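Local coordinates for PG_0823 protein (Porphyromonas gingivalis, PDB 2FSW), which probably binds DNA as a winged helix-turn-helix transcriptional regulator of the HxlR family, at residues L28-Y41 against R80-L93. Sequence-based numbering, arbitrary orientation.
Sequences LLIIFQINRRIIRY and RVEYSLTPLGEKVL
A single water joins Asn35, Arg37 and Leu85: it donates to Asn35 O (2.7 Å) and Arg37 O and accepts from Leu85 N, bridging the turn after helix 28-34 to the end of strand 80-85. Beyond it the backbones pair directly and antiparallel. Ile39 N and O both bond to Tyr83, the N-H meeting Tyr83 O at 3.0 Å and 169°, and Tyr41 N reaches Val81 O at 3.2 Å. Arg37 folds back on the end of the preceding helix, NE and NH2 (2.6 Å) both gripping Gln33 O within the guanidinium plane, while Ile39 CD1 lies over one face, offset toward its rim. Helix 28-34 runs at 96° to strand 80-85. With CG2 anti to the backbone N, Ile34 lays this methyl against Leu85 CD2 (3.8 Å) and the Ser84 backbone; Ile31 CG2 touches both Leu85 methyls, and Leu28 CD2 meets Val92 CG1 at 3.5 Å. Leu93 CD1 sits over the centre of the Arg36 guanidinium, 3.7 Å from CZ. Strand 69-74 completes the winged-helix sheet. Backbone bonds thus set the register, water links the strands where they part, and aliphatic groups pack the helix against the strand end and the segment following it.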
ATOM      1  N   LEU B  28      -3.039   6.164  -0.685  1.00 55.29           N
ATOM      2  CA  LEU B  28      -3.207   5.776  -2.080  1.00 55.08           C
ATOM      3  C   LEU B  28      -4.606   6.046  -2.610  1.00 55.19           C
ATOM      4  O   LEU B  28      -4.771   6.337  -3.799  1.00 54.39           O
ATOM      5  CB  LEU B  28      -2.827   4.300  -2.283  1.00 54.56           C
ATOM      6  CG  LEU B  28      -1.327   4.049  -2.154  1.00 52.70           C
ATOM      7  CD1 LEU B  28      -1.016   2.554  -2.069  1.00 51.43           C
ATOM      8  CD2 LEU B  28      -0.592   4.727  -3.328  1.00 50.68           C
ATOM      9  N   LEU B  29      -5.603   5.938  -1.728  1.00 55.10           N
ATOM     10  CA  LEU B  29      -6.998   6.230  -2.090  1.00 55.53           C
ATOM     11  C   LEU B  29      -7.216   7.708  -2.412  1.00 55.30           C
ATOM     12  O   LEU B  29      -7.954   8.054  -3.333  1.00 55.48           O
ATOM     13  CB  LEU B  29      -7.954   5.826  -0.952  1.00 56.38           C
ATOM     14  CG  LEU B  29      -8.546   4.406  -0.993  1.00 57.83           C
ATOM     15  CD1 LEU B  29      -9.276   4.122   0.308  1.00 57.63           C
ATOM     16  CD2 LEU B  29      -9.490   4.211  -2.205  1.00 57.62           C
ATOM     17  N   ILE B  30      -6.593   8.577  -1.630  1.00 54.98           N
ATOM     18  CA  ILE B  30      -6.611  10.006  -1.906  1.00 55.32           C
ATOM     19  C   ILE B  30      -6.019  10.297  -3.291  1.00 55.28           C
ATOM     20  O   ILE B  30      -6.634  11.009  -4.097  1.00 55.28           O
ATOM     21  CB  ILE B  30      -5.919  10.811  -0.764  1.00 55.25           C
ATOM     22  CG1 ILE B  30      -6.836  10.813   0.468  1.00 55.81           C
ATOM     23  CG2 ILE B  30      -5.618  12.227  -1.221  1.00 55.52           C
ATOM     24  CD1 ILE B  30      -6.162  11.071   1.810  1.00 56.39           C
ATOM     25  N   ILE B  31      -4.849   9.712  -3.567  1.00 55.00           N
ATOM     26  CA  ILE B  31      -4.168   9.894  -4.842  1.00 54.31           C
ATOM     27  C   ILE B  31      -5.055   9.346  -5.966  1.00 54.55           C
ATOM     28  O   ILE B  31      -5.229  10.010  -6.988  1.00 53.91           O
ATOM     29  CB  ILE B  31      -2.722   9.270  -4.841  1.00 54.39           C
ATOM     30  CG1 ILE B  31      -1.831  10.020  -3.833  1.00 54.28           C
ATOM     31  CG2 ILE B  31      -2.093   9.331  -6.230  1.00 52.37           C
ATOM     32  CD1 ILE B  31      -0.461   9.396  -3.585  1.00 53.90           C
ATOM     33  N   PHE B  32      -5.647   8.167  -5.742  1.00 54.30           N
ATOM     34  CA  PHE B  32      -6.642   7.594  -6.662  1.00 54.11           C
ATOM     35  C   PHE B  32      -7.772   8.578  -6.985  1.00 54.52           C
ATOM     36  O   PHE B  32      -8.105   8.794  -8.154  1.00 54.68           O
ATOM     37  CB  PHE B  32      -7.205   6.264  -6.116  1.00 53.14           C
ATOM     38  CG  PHE B  32      -8.261   5.620  -7.004  1.00 52.26           C
ATOM     39  CD1 PHE B  32      -7.979   5.297  -8.341  1.00 51.37           C
ATOM     40  CD2 PHE B  32      -9.519   5.306  -6.494  1.00 49.54           C
ATOM     41  CE1 PHE B  32      -8.933   4.689  -9.160  1.00 49.38           C
ATOM     42  CE2 PHE B  32     -10.488   4.695  -7.302  1.00 50.00           C
ATOM     43  CZ  PHE B  32     -10.198   4.391  -8.638  1.00 51.05           C
ATOM     44  N   GLN B  33      -8.338   9.196  -5.951  1.00 55.27           N
ATOM     45  CA  GLN B  33      -9.459  10.120  -6.131  1.00 55.55           C
ATOM     46  C   GLN B  33      -9.081  11.437  -6.826  1.00 56.17           C
ATOM     47  O   GLN B  33      -9.775  11.876  -7.749  1.00 55.59           O
ATOM     48  CB  GLN B  33     -10.233  10.345  -4.816  1.00 55.52           C
ATOM     49  CG  GLN B  33     -11.176   9.188  -4.479  1.00 54.92           C
ATOM     50  CD  GLN B  33     -12.211   8.927  -5.582  1.00 56.18           C
ATOM     51  OE1 GLN B  33     -12.576   9.829  -6.347  1.00 57.08           O
ATOM     52  NE2 GLN B  33     -12.676   7.693  -5.669  1.00 55.14           N
ATOM     53  N   ILE B  34      -7.980  12.049  -6.400  1.00 56.77           N
ATOM     54  CA  ILE B  34      -7.465  13.214  -7.124  1.00 57.90           C
ATOM     55  C   ILE B  34      -7.242  12.866  -8.608  1.00 58.49           C
ATOM     56  O   ILE B  34      -7.812  13.521  -9.489  1.00 58.59           O
ATOM     57  CB  ILE B  34      -6.182  13.795  -6.488  1.00 57.65           C
ATOM     58  CG1 ILE B  34      -6.458  14.276  -5.050  1.00 58.10           C
ATOM     59  CG2 ILE B  34      -5.657  14.955  -7.331  1.00 57.63           C
ATOM     60  CD1 ILE B  34      -5.174  14.488  -4.214  1.00 58.02           C
ATOM     61  N   ASN B  35      -6.442  11.829  -8.874  1.00 59.07           N
ATOM     62  CA  ASN B  35      -6.196  11.355 -10.232  1.00 60.36           C
ATOM     63  C   ASN B  35      -5.620  12.490 -11.103  1.00 60.93           C
ATOM     64  O   ASN B  35      -4.690  13.187 -10.693  1.00 60.02           O
ATOM     65  CB  ASN B  35      -7.483  10.752 -10.836  1.00 60.58           C
ATOM     66  CG  ASN B  35      -7.238   9.432 -11.577  1.00 62.86           C
ATOM     67  OD1 ASN B  35      -7.412   8.332 -11.010  1.00 64.93           O
ATOM     68  ND2 ASN B  35      -6.848   9.532 -12.845  1.00 61.29           N
ATOM     69  N   ARG B  36      -6.202  12.687 -12.281  1.00 62.46           N
ATOM     70  CA  ARG B  36      -5.672  13.613 -13.278  1.00 63.83           C
ATOM     71  C   ARG B  36      -6.521  14.858 -13.412  1.00 64.13           C
ATOM     72  O   ARG B  36      -6.578  15.474 -14.477  1.00 64.84           O
ATOM     73  CB  ARG B  36      -5.571  12.918 -14.628  1.00 64.29           C
ATOM     74  CG  ARG B  36      -4.551  11.820 -14.648  1.00 66.84           C
ATOM     75  CD  ARG B  36      -4.567  11.101 -15.976  1.00 70.81           C
ATOM     76  NE  ARG B  36      -4.036   9.760 -15.797  1.00 74.52           N
ATOM     77  CZ  ARG B  36      -2.747   9.452 -15.854  1.00 75.61           C
ATOM     78  NH1 ARG B  36      -1.849  10.403 -16.110  1.00 75.39           N
ATOM     79  NH2 ARG B  36      -2.365   8.195 -15.655  1.00 75.74           N
ATOM     80  N   ARG B  37      -7.183  15.223 -12.327  1.00 64.15           N
ATOM     81  CA  ARG B  37      -8.054  16.373 -12.330  1.00 64.06           C
ATOM     82  C   ARG B  37      -7.827  17.249 -11.107  1.00 63.90           C
ATOM     83  O   ARG B  37      -6.978  16.959 -10.266  1.00 63.33           O
ATOM     84  CB  ARG B  37      -9.530  15.949 -12.473  1.00 64.18           C
ATOM     85  CG  ARG B  37     -10.003  14.817 -11.585  1.00 63.48           C
ATOM     86  CD  ARG B  37     -10.361  15.274 -10.190  1.00 63.83           C
ATOM     87  NE  ARG B  37     -10.726  14.127  -9.356  1.00 64.95           N
ATOM     88  CZ  ARG B  37     -11.976  13.710  -9.147  1.00 65.84           C
ATOM     89  NH1 ARG B  37     -13.001  14.350  -9.693  1.00 65.39           N
ATOM     90  NH2 ARG B  37     -12.204  12.649  -8.382  1.00 66.52           N
ATOM     91  N   ILE B  38      -8.572  18.344 -11.055  1.00 64.39           N
ATOM     92  CA  ILE B  38      -8.555  19.268  -9.939  1.00 64.60           C
ATOM     93  C   ILE B  38      -9.780  18.962  -9.099  1.00 64.61           C
ATOM     94  O   ILE B  38     -10.909  18.897  -9.611  1.00 64.70           O
ATOM     95  CB  ILE B  38      -8.645  20.737 -10.417  1.00 65.04           C
ATOM     96  CG1 ILE B  38      -7.736  20.992 -11.638  1.00 65.03           C
ATOM     97  CG2 ILE B  38      -8.411  21.707  -9.257  1.00 64.39           C
ATOM     98  CD1 ILE B  38      -6.244  21.066 -11.350  1.00 65.38           C
ATOM     99  N   ILE B  39      -9.558  18.781  -7.806  1.00 64.71           N
ATOM    100  CA  ILE B  39     -10.643  18.444  -6.903  1.00 64.49           C
ATOM    101  C   ILE B  39     -10.622  19.336  -5.669  1.00 64.62           C
ATOM    102  O   ILE B  39      -9.571  19.520  -5.030  1.00 64.65           O
ATOM    103  CB  ILE B  39     -10.644  16.923  -6.547  1.00 64.37           C
ATOM    104  CG1 ILE B  39     -11.913  16.533  -5.773  1.00 64.62           C
ATOM    105  CG2 ILE B  39      -9.353  16.520  -5.811  1.00 63.53           C
ATOM    106  CD1 ILE B  39     -12.201  15.024  -5.761  1.00 64.79           C
ATOM    107  N   ARG B  40     -11.784  19.915  -5.367  0.50 64.45           N
ATOM    108  CA  ARG B  40     -12.003  20.670  -4.137  0.50 64.17           C
ATOM    109  C   ARG B  40     -11.940  19.736  -2.941  0.50 64.25           C
ATOM    110  O   ARG B  40     -12.339  18.578  -3.042  0.50 64.38           O
ATOM    111  CB  ARG B  40     -13.371  21.356  -4.160  0.50 63.81           C
ATOM    112  CG  ARG B  40     -13.339  22.858  -4.424  0.50 63.06           C
ATOM    113  CD  ARG B  40     -14.426  23.586  -3.624  0.50 60.49           C
ATOM    114  NE  ARG B  40     -14.236  23.433  -2.176  0.50 58.31           N
ATOM    115  CZ  ARG B  40     -14.964  22.645  -1.392  0.50 56.11           C
ATOM    116  NH1 ARG B  40     -15.966  21.935  -1.894  0.50 55.81           N
ATOM    117  NH2 ARG B  40     -14.690  22.572  -0.099  0.50 54.79           N
ATOM    118  N   TYR B  41     -11.443  20.244  -1.816  1.00 64.39           N
ATOM    119  CA  TYR B  41     -11.425  19.500  -0.552  1.00 64.83           C
ATOM    120  C   TYR B  41     -12.734  18.758  -0.256  1.00 64.93           C
ATOM    121  O   TYR B  41     -12.721  17.581   0.088  1.00 65.00           O
ATOM    122  CB  TYR B  41     -11.137  20.456   0.617  1.00 65.43           C
ATOM    123  CG  TYR B  41     -11.267  19.799   1.963  1.00 65.03           C
ATOM    124  CD1 TYR B  41     -10.173  19.176   2.557  1.00 65.51           C
ATOM    125  CD2 TYR B  41     -12.489  19.769   2.632  1.00 65.31           C
ATOM    126  CE1 TYR B  41     -10.286  18.552   3.789  1.00 65.47           C
ATOM    127  CE2 TYR B  41     -12.616  19.145   3.863  1.00 64.91           C
ATOM    128  CZ  TYR B  41     -11.507  18.541   4.432  1.00 65.23           C
ATOM    129  OH  TYR B  41     -11.612  17.919   5.649  1.00 66.47           O
ATOM    130  N   ARG B  80     -11.977  28.477  -0.908  1.00 68.45           N
ATOM    131  CA  ARG B  80     -11.809  27.064  -1.261  1.00 68.16           C
ATOM    132  C   ARG B  80     -10.343  26.642  -1.433  1.00 67.55           C
ATOM    133  O   ARG B  80      -9.494  27.461  -1.815  1.00 67.22           O
ATOM    134  CB  ARG B  80     -12.618  26.731  -2.525  1.00 68.40           C
ATOM    135  CG  ARG B  80     -12.055  27.323  -3.807  1.00 69.97           C
ATOM    136  CD  ARG B  80     -12.630  26.649  -5.039  1.00 72.62           C
ATOM    137  NE  ARG B  80     -13.740  27.421  -5.583  1.00 74.73           N
ATOM    138  CZ  ARG B  80     -13.611  28.331  -6.548  1.00 76.37           C
ATOM    139  NH1 ARG B  80     -12.417  28.574  -7.089  1.00 76.23           N
ATOM    140  NH2 ARG B  80     -14.679  28.999  -6.978  1.00 76.63           N
ATOM    141  N   VAL B  81     -10.060  25.372  -1.124  1.00 67.01           N
ATOM    142  CA  VAL B  81      -8.798  24.722  -1.498  1.00 66.65           C
ATOM    143  C   VAL B  81      -9.012  23.726  -2.632  1.00 66.08           C
ATOM    144  O   VAL B  81      -9.954  22.933  -2.606  1.00 66.18           O
ATOM    145  CB  VAL B  81      -8.101  23.945  -0.335  1.00 66.96           C
ATOM    146  CG1 VAL B  81      -6.962  24.759   0.268  1.00 67.44           C
ATOM    147  CG2 VAL B  81      -9.103  23.451   0.721  1.00 66.38           C
ATOM    148  N   GLU B  82      -8.131  23.777  -3.623  1.00 65.07           N
ATOM    149  CA  GLU B  82      -8.128  22.801  -4.700  1.00 64.31           C
ATOM    150  C   GLU B  82      -6.828  22.021  -4.660  1.00 63.59           C
ATOM    151  O   GLU B  82      -5.769  22.592  -4.382  1.00 63.08           O
ATOM    152  CB  GLU B  82      -8.312  23.480  -6.058  1.00 64.14           C
ATOM    153  CG  GLU B  82      -9.768  23.764  -6.363  1.00 65.16           C
ATOM    154  CD  GLU B  82     -10.010  24.565  -7.632  1.00 64.81           C
ATOM    155  OE1 GLU B  82      -9.061  24.811  -8.411  1.00 66.00           O
ATOM    156  OE2 GLU B  82     -11.184  24.944  -7.846  1.00 66.82           O
ATOM    157  N   TYR B  83      -6.934  20.714  -4.912  1.00 62.72           N
ATOM    158  CA  TYR B  83      -5.780  19.824  -4.970  1.00 61.99           C
ATOM    159  C   TYR B  83      -5.645  19.153  -6.332  1.00 61.36           C
ATOM    160  O   TYR B  83      -6.638  18.791  -6.967  1.00 61.15           O
ATOM    161  CB  TYR B  83      -5.866  18.758  -3.871  1.00 61.68           C
ATOM    162  CG  TYR B  83      -5.720  19.308  -2.471  1.00 61.37           C
ATOM    163  CD1 TYR B  83      -4.458  19.493  -1.904  1.00 60.86           C
ATOM    164  CD2 TYR B  83      -6.847  19.644  -1.704  1.00 60.27           C
ATOM    165  CE1 TYR B  83      -4.320  20.000  -0.611  1.00 61.15           C
ATOM    166  CE2 TYR B  83      -6.718  20.149  -0.423  1.00 60.26           C
ATOM    167  CZ  TYR B  83      -5.451  20.323   0.126  1.00 61.10           C
ATOM    168  OH  TYR B  83      -5.314  20.829   1.414  1.00 61.67           O
ATOM    169  N   SER B  84      -4.403  19.000  -6.773  1.00 60.95           N
ATOM    170  CA  SER B  84      -4.084  18.218  -7.971  1.00 60.38           C
ATOM    171  C   SER B  84      -2.791  17.462  -7.743  1.00 59.67           C
ATOM    172  O   SER B  84      -2.060  17.752  -6.792  1.00 59.14           O
ATOM    173  CB  SER B  84      -3.951  19.115  -9.197  1.00 60.48           C
ATOM    174  OG  SER B  84      -3.011  20.143  -8.959  1.00 61.86           O
ATOM    175  N   LEU B  85      -2.508  16.497  -8.610  1.00 59.00           N
ATOM    176  CA  LEU B  85      -1.269  15.747  -8.488  1.00 59.20           C
ATOM    177  C   LEU B  85      -0.126  16.523  -9.123  1.00 59.37           C
ATOM    178  O   LEU B  85      -0.300  17.141 -10.184  1.00 59.26           O
ATOM    179  CB  LEU B  85      -1.374  14.338  -9.129  1.00 58.61           C
ATOM    180  CG  LEU B  85      -2.334  13.289  -8.530  1.00 59.05           C
ATOM    181  CD1 LEU B  85      -2.101  11.907  -9.152  1.00 58.00           C
ATOM    182  CD2 LEU B  85      -2.273  13.203  -6.990  1.00 57.56           C
ATOM    183  N   THR B  86       1.035  16.476  -8.468  1.00 59.60           N
ATOM    184  CA  THR B  86       2.305  16.865  -9.079  1.00 59.38           C
ATOM    185  C   THR B  86       2.760  15.813 -10.106  1.00 59.54           C
ATOM    186  O   THR B  86       2.181  14.725 -10.180  1.00 59.71           O
ATOM    187  CB  THR B  86       3.410  17.066  -8.008  1.00 59.74           C
ATOM    188  OG1 THR B  86       3.634  15.845  -7.291  1.00 58.36           O
ATOM    189  CG2 THR B  86       3.034  18.181  -7.028  1.00 59.45           C
ATOM    190  N   PRO B  87       3.763  16.148 -10.949  1.00 59.32           N
ATOM    191  CA  PRO B  87       4.349  15.124 -11.817  1.00 59.42           C
ATOM    192  C   PRO B  87       4.886  13.905 -11.052  1.00 59.39           C
ATOM    193  O   PRO B  87       4.798  12.779 -11.554  1.00 58.93           O
ATOM    194  CB  PRO B  87       5.469  15.881 -12.551  1.00 59.13           C
ATOM    195  CG  PRO B  87       4.973  17.335 -12.561  1.00 58.97           C
ATOM    196  CD  PRO B  87       4.341  17.488 -11.207  1.00 59.23           C
ATOM    197  N   LEU B  88       5.414  14.124  -9.846  1.00 59.45           N
ATOM    198  CA  LEU B  88       5.806  13.009  -8.972  1.00 59.35           C
ATOM    199  C   LEU B  88       4.590  12.166  -8.558  1.00 58.84           C
ATOM    200  O   LEU B  88       4.604  10.941  -8.693  1.00 58.70           O
ATOM    201  CB  LEU B  88       6.558  13.521  -7.731  1.00 59.55           C
ATOM    202  CG  LEU B  88       7.114  12.438  -6.783  1.00 59.42           C
ATOM    203  CD1 LEU B  88       8.138  11.547  -7.464  1.00 56.51           C
ATOM    204  CD2 LEU B  88       7.729  13.123  -5.552  1.00 59.82           C
ATOM    205  N   GLY B  89       3.538  12.831  -8.077  1.00 58.33           N
ATOM    206  CA  GLY B  89       2.309  12.155  -7.658  1.00 57.63           C
ATOM    207  C   GLY B  89       1.686  11.388  -8.805  1.00 57.53           C
ATOM    208  O   GLY B  89       1.070  10.330  -8.608  1.00 57.06           O
ATOM    209  N   GLU B  90       1.852  11.913 -10.016  1.00 56.93           N
ATOM    210  CA  GLU B  90       1.344  11.222 -11.193  1.00 57.13           C
ATOM    211  C   GLU B  90       2.065   9.876 -11.411  1.00 56.27           C
ATOM    212  O   GLU B  90       1.484   8.964 -11.992  1.00 56.10           O
ATOM    213  CB  GLU B  90       1.389  12.124 -12.442  1.00 56.99           C
ATOM    214  CG  GLU B  90       0.268  13.196 -12.525  1.00 57.89           C
ATOM    215  CD  GLU B  90       0.439  14.182 -13.706  1.00 59.54           C
ATOM    216  OE1 GLU B  90       0.238  15.405 -13.516  1.00 64.55           O
ATOM    217  OE2 GLU B  90       0.774  13.753 -14.833  1.00 62.58           O
ATOM    218  N   LYS B  91       3.314   9.757 -10.940  1.00 55.59           N
ATOM    219  CA  LYS B  91       4.074   8.493 -11.026  1.00 55.25           C
ATOM    220  C   LYS B  91       3.556   7.382 -10.103  1.00 53.84           C
ATOM    221  O   LYS B  91       4.009   6.221 -10.197  1.00 53.04           O
ATOM    222  CB  LYS B  91       5.570   8.698 -10.740  1.00 55.43           C
ATOM    223  CG  LYS B  91       6.259   9.749 -11.593  1.00 59.11           C
ATOM    224  CD  LYS B  91       6.535   9.214 -12.967  1.00 63.73           C
ATOM    225  CE  LYS B  91       7.433  10.148 -13.731  1.00 67.53           C
ATOM    226  NZ  LYS B  91       8.816  10.061 -13.194  1.00 71.98           N
ATOM    227  N   VAL B  92       2.656   7.745  -9.195  1.00 52.60           N
ATOM    228  CA  VAL B  92       1.979   6.767  -8.312  1.00 52.50           C
ATOM    229  C   VAL B  92       0.787   6.081  -9.000  1.00 51.99           C
ATOM    230  O   VAL B  92       0.432   4.964  -8.653  1.00 52.46           O
ATOM    231  CB  VAL B  92       1.512   7.447  -6.990  1.00 52.37           C
ATOM    232  CG1 VAL B  92       0.905   6.441  -6.024  1.00 51.85           C
ATOM    233  CG2 VAL B  92       2.670   8.166  -6.353  1.00 51.86           C
ATOM    234  N   LEU B  93       0.188   6.736  -9.994  1.00 51.83           N
ATOM    235  CA  LEU B  93      -0.972   6.160 -10.698  1.00 51.56           C
ATOM    236  C   LEU B  93      -0.778   4.758 -11.295  1.00 51.27           C
ATOM    237  O   LEU B  93      -1.708   3.965 -11.246  1.00 52.56           O
ATOM    238  CB  LEU B  93      -1.555   7.146 -11.732  1.00 51.49           C
ATOM    239  CG  LEU B  93      -2.140   8.437 -11.109  1.00 52.72           C
ATOM    240  CD1 LEU B  93      -2.510   9.453 -12.210  1.00 53.12           C
ATOM    241  CD2 LEU B  93      -3.335   8.200 -10.164  1.00 52.22           C
TER
HETATM  242  O   HOH W   1      -4.501  15.865 -10.770  1.00 63.83           O
HETATM  243  O   HOH W   2     -12.662  23.923   0.107  1.00 68.45           O